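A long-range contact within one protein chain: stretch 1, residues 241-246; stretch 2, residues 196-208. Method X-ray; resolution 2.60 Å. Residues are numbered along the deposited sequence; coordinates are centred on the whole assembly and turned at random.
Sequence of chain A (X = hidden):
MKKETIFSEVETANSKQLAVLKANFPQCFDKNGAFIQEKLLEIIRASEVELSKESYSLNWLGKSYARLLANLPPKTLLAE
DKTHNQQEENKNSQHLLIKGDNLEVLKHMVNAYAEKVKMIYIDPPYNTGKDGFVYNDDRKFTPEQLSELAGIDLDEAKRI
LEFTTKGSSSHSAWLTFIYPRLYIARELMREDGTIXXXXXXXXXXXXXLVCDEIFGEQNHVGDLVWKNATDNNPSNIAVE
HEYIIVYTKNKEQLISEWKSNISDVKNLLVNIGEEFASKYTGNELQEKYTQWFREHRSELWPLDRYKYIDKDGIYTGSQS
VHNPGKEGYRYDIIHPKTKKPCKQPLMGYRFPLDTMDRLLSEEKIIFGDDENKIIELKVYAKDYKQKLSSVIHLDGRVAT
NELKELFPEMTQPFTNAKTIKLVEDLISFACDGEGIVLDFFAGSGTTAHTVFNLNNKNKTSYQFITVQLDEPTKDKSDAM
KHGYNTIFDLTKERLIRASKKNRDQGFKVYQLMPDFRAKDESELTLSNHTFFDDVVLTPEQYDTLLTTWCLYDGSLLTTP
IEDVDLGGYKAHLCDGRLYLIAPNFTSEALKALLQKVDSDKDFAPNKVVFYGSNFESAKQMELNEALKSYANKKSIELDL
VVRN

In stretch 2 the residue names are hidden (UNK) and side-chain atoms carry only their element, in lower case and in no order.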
# COMPACT_ATOMS: atom_id res chain seq x y z
N HIS A 241 22.75 8.35 -5.49
CA HIS A 241 21.70 7.55 -4.91
C HIS A 241 20.51 7.27 -5.84
O HIS A 241 20.29 7.95 -6.84
CB HIS A 241 21.23 8.15 -3.57
CG HIS A 241 20.22 9.25 -3.70
ND1 HIS A 241 20.60 10.56 -3.91
CD2 HIS A 241 18.86 9.21 -3.63
CE1 HIS A 241 19.48 11.27 -3.96
NE2 HIS A 241 18.41 10.50 -3.81
N GLU A 242 19.74 6.27 -5.44
CA GLU A 242 18.47 5.89 -6.04
C GLU A 242 17.54 5.44 -4.91
O GLU A 242 17.86 5.62 -3.73
CB GLU A 242 18.66 4.85 -7.15
CG GLU A 242 19.67 3.77 -6.85
CD GLU A 242 19.61 2.69 -7.91
OE1 GLU A 242 20.28 2.85 -8.96
OE2 GLU A 242 18.81 1.74 -7.73
N TYR A 243 16.39 4.90 -5.24
CA TYR A 243 15.38 4.56 -4.24
C TYR A 243 14.84 3.15 -4.32
O TYR A 243 15.02 2.47 -5.31
CB TYR A 243 14.20 5.57 -4.32
CG TYR A 243 14.59 7.03 -4.47
CD1 TYR A 243 14.79 7.84 -3.36
CD2 TYR A 243 14.74 7.60 -5.73
CE1 TYR A 243 15.17 9.17 -3.49
CE2 TYR A 243 15.12 8.94 -5.88
CZ TYR A 243 15.31 9.73 -4.75
OH TYR A 243 15.68 11.05 -4.87
N ILE A 244 14.17 2.74 -3.27
CA ILE A 244 13.43 1.50 -3.11
C ILE A 244 12.11 1.90 -2.42
O ILE A 244 12.12 2.24 -1.23
CB ILE A 244 14.20 0.37 -2.35
CG1 ILE A 244 15.64 0.17 -2.97
CG2 ILE A 244 13.37 -0.95 -2.33
CD1 ILE A 244 16.59 -0.87 -2.37
N ILE A 245 11.01 1.98 -3.20
CA ILE A 245 9.67 2.28 -2.70
C ILE A 245 9.07 0.97 -2.13
O ILE A 245 9.29 -0.09 -2.69
CB ILE A 245 8.73 3.03 -3.68
CG1 ILE A 245 8.00 2.11 -4.63
CG2 ILE A 245 9.42 4.19 -4.44
CD1 ILE A 245 6.76 2.74 -5.16
N VAL A 246 8.41 1.03 -0.97
CA VAL A 246 7.87 -0.15 -0.29
C VAL A 246 6.37 0.06 -0.01
O VAL A 246 5.97 1.13 0.44
CB VAL A 246 8.67 -0.47 1.02
CG1 VAL A 246 8.24 -1.78 1.65
CG2 VAL A 246 10.17 -0.48 0.77
N UNK A 196 8.59 -4.22 -2.97
CA UNK A 196 9.80 -3.37 -2.97
C UNK A 196 10.11 -3.06 -4.46
O UNK A 196 10.13 -3.97 -5.28
c UNK A 196 9.99 -5.34 1.18
c UNK A 196 10.87 -4.64 1.98
c UNK A 196 10.96 -4.15 -2.32
c UNK A 196 10.04 -5.20 -0.22
c UNK A 196 11.75 -3.75 1.40
c UNK A 196 10.92 -4.31 -0.81
c UNK A 196 11.77 -3.58 0.01
N UNK A 197 10.23 -1.76 -4.83
CA UNK A 197 10.48 -1.31 -6.21
C UNK A 197 11.65 -0.36 -6.30
O UNK A 197 11.57 0.76 -5.79
c UNK A 197 6.65 -0.80 -7.12
c UNK A 197 7.93 -1.47 -6.63
c UNK A 197 9.50 -0.58 -8.47
c UNK A 197 9.24 -0.70 -6.94
N UNK A 198 12.73 -0.80 -6.98
CA UNK A 198 13.93 0.00 -7.23
C UNK A 198 13.65 0.98 -8.35
O UNK A 198 13.08 0.59 -9.37
o UNK A 198 15.70 -1.54 -6.56
c UNK A 198 15.10 -0.87 -7.66
N UNK A 199 14.05 2.24 -8.17
CA UNK A 199 13.93 3.30 -9.17
C UNK A 199 14.93 4.33 -8.85
O UNK A 199 15.50 4.28 -7.78
c UNK A 199 11.80 3.62 -10.68
c UNK A 199 11.93 4.96 -7.15
c UNK A 199 11.68 3.91 -8.08
c UNK A 199 12.53 3.98 -9.33
N UNK A 200 15.10 5.28 -9.77
CA UNK A 200 15.98 6.43 -9.66
C UNK A 200 15.09 7.71 -9.84
O UNK A 200 13.87 7.59 -9.81
c UNK A 200 17.18 6.87 -12.03
o UNK A 200 18.26 7.10 -12.60
o UNK A 200 16.06 7.11 -12.55
c UNK A 200 17.22 6.29 -10.62
N UNK A 201 15.66 8.91 -9.98
CA UNK A 201 14.90 10.17 -10.08
C UNK A 201 13.99 10.36 -11.29
O UNK A 201 13.15 11.25 -11.29
n UNK A 201 17.85 11.93 -12.93
c UNK A 201 16.80 11.48 -11.08
c UNK A 201 18.58 11.08 -12.21
c UNK A 201 16.71 12.18 -12.22
n UNK A 201 18.00 10.79 -11.07
c UNK A 201 15.84 11.37 -9.94
N UNK A 202 14.20 9.57 -12.34
CA UNK A 202 13.41 9.72 -13.57
C UNK A 202 11.92 9.48 -13.40
O UNK A 202 11.13 10.35 -13.78
o UNK A 202 15.55 10.57 -15.53
n UNK A 202 16.42 8.67 -14.74
c UNK A 202 14.02 8.94 -14.72
c UNK A 202 15.39 9.44 -15.06
N UNK A 203 11.54 8.36 -12.75
CA UNK A 203 10.15 7.95 -12.54
C UNK A 203 9.71 7.79 -11.08
O UNK A 203 8.61 7.29 -10.84
o UNK A 203 8.09 7.95 -15.11
c UNK A 203 9.23 7.69 -15.58
c UNK A 203 10.11 6.72 -14.81
c UNK A 203 9.85 6.64 -13.32
o UNK A 203 9.67 8.20 -16.64
N UNK A 204 10.55 8.22 -10.12
CA UNK A 204 10.23 8.10 -8.68
C UNK A 204 8.84 8.62 -8.31
O UNK A 204 8.04 7.83 -7.81
c UNK A 204 11.43 9.88 -5.56
c UNK A 204 11.35 8.70 -7.79
c UNK A 204 10.35 7.71 -4.24
c UNK A 204 11.09 8.76 -6.30
c UNK A 204 11.21 9.93 -4.18
c UNK A 204 10.57 7.66 -5.62
c UNK A 204 10.67 8.84 -3.53
N UNK A 205 8.53 9.90 -8.59
CA UNK A 205 7.24 10.55 -8.29
C UNK A 205 6.07 9.91 -9.01
O UNK A 205 5.07 9.60 -8.37
o UNK A 205 8.61 12.55 -8.31
c UNK A 205 7.31 12.05 -8.58
N UNK A 206 6.22 9.65 -10.33
CA UNK A 206 5.21 9.00 -11.20
C UNK A 206 4.86 7.59 -10.76
O UNK A 206 3.68 7.23 -10.81
c UNK A 206 5.66 8.99 -12.66
c UNK A 206 6.74 11.31 -13.00
o UNK A 206 7.75 10.98 -12.34
c UNK A 206 5.60 10.37 -13.33
n UNK A 206 6.61 12.51 -13.50
N UNK A 207 5.85 6.79 -10.31
CA UNK A 207 5.61 5.43 -9.82
C UNK A 207 4.94 5.48 -8.46
O UNK A 207 4.03 4.71 -8.21
c UNK A 207 6.94 4.68 -9.69
c UNK A 207 6.95 3.34 -8.95
c UNK A 207 6.14 2.22 -9.72
c UNK A 207 8.37 2.94 -8.64
N UNK A 208 5.42 6.36 -7.59
CA UNK A 208 4.91 6.54 -6.25
C UNK A 208 3.45 6.93 -6.31
O UNK A 208 2.65 6.40 -5.53
c UNK A 208 6.24 6.33 -3.31
c UNK A 208 5.72 7.61 -5.48
n UNK A 208 4.51 7.86 -2.38
c UNK A 208 6.80 7.04 -4.58
c UNK A 208 5.87 7.27 -2.18

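Position 196 carries one carbon and then a ring of six carbons, with no oxygen. One ring carbon lies 3.6 Å from V246 CG2, and V246 CG1 sits over the ring face, 3.9 Å from its centroid, while I244 CG2 reaches the edge. A bare six-carbon ring is phenylalanine, F196.

Position 197 has four carbons, forked at the first, with one arm two carbons long, and its CB lies 3.8 Å from I245 CG1; this is isoleucine, I197. The backbone pairs with the same residue twice, I197 N to I245 O and I245 N to I197 O, both 2.9 Å.

Position 198 shows one carbon and one oxygen, and the oxygen stands 4.0 Å from I244 CG1. That is serine, S198. Its hydroxyl gains nothing polar from I244 and is hydrogen-bonded elsewhere in the structure.

Position 199 again has four carbons forked at the first, with a two-carbon arm whose tip lies 3.7 Å from Y243 CB and 3.8 Å from I245 CG2. This is isoleucine, I199, and the tip is CD1. Here too the backbone bonds are reciprocal: Y243 N to I199 O is 2.8 Å and I199 N to Y243 O is 3.0 Å.

Position 200 has two carbons, the second bearing two oxygens, and its CB is 4.0 Å from E242 CB. The atoms allow aspartate or asparagine by shape, but two oxygens fix aspartate, D200.

Position 201 has one carbon and a five-membered ring of three carbons and two nitrogens. The ring leads away from stretch 1, but the backbone N of 201 comes 4.1 Å from Y243 CE2, at the tyrosine ring's edge. The residue is histidine, H201.

Position 202, two carbons with one oxygen and one nitrogen on the second, is asparagine, N202. It touches nothing on stretch 1 but holds the turn, N202 ND2 and N202 N lying 2.7 and 3.1 Å from D200 OD1.

Position 203, three carbons with two oxygens on the third, is glutamate, E203, out of reach at the helix N-cap position.

Position 204 is another carbon plus six-carbon ring, stacked face-to-face on the Y243 ring with centroids 4.1 Å apart and planes at 10°. It is phenylalanine, F204; its CE1 also meets I245 CG2 at 3.6 Å.

Position 205, one carbon and one oxygen, is serine, S205; position 206, three carbons with oxygen and nitrogen on the third, is glutamine, Q206. Neither reaches stretch 1.

Position 207 has four carbons forked at the second, and a carbon at the end of one arm lies 3.8 Å from I245 CD1: leucine, L207. Position 208 has four carbons in a row ending in nitrogen, and the second carbon lies 3.9 Å from I245 CG2: lysine, K208.

The rule is an antiparallel strand pair followed by a turn into a helix. Hydrogen-bonded pairs Y243–I199 and I245–I197 alternate with non-hydrogen-bonded I244–S198 and V246–F196. The first set faces the helix, where F204, L207 and K208 pack on Y243 or I245; the second set builds the other face.

Stretch 2 196-208: FISIDHNEFSQLK
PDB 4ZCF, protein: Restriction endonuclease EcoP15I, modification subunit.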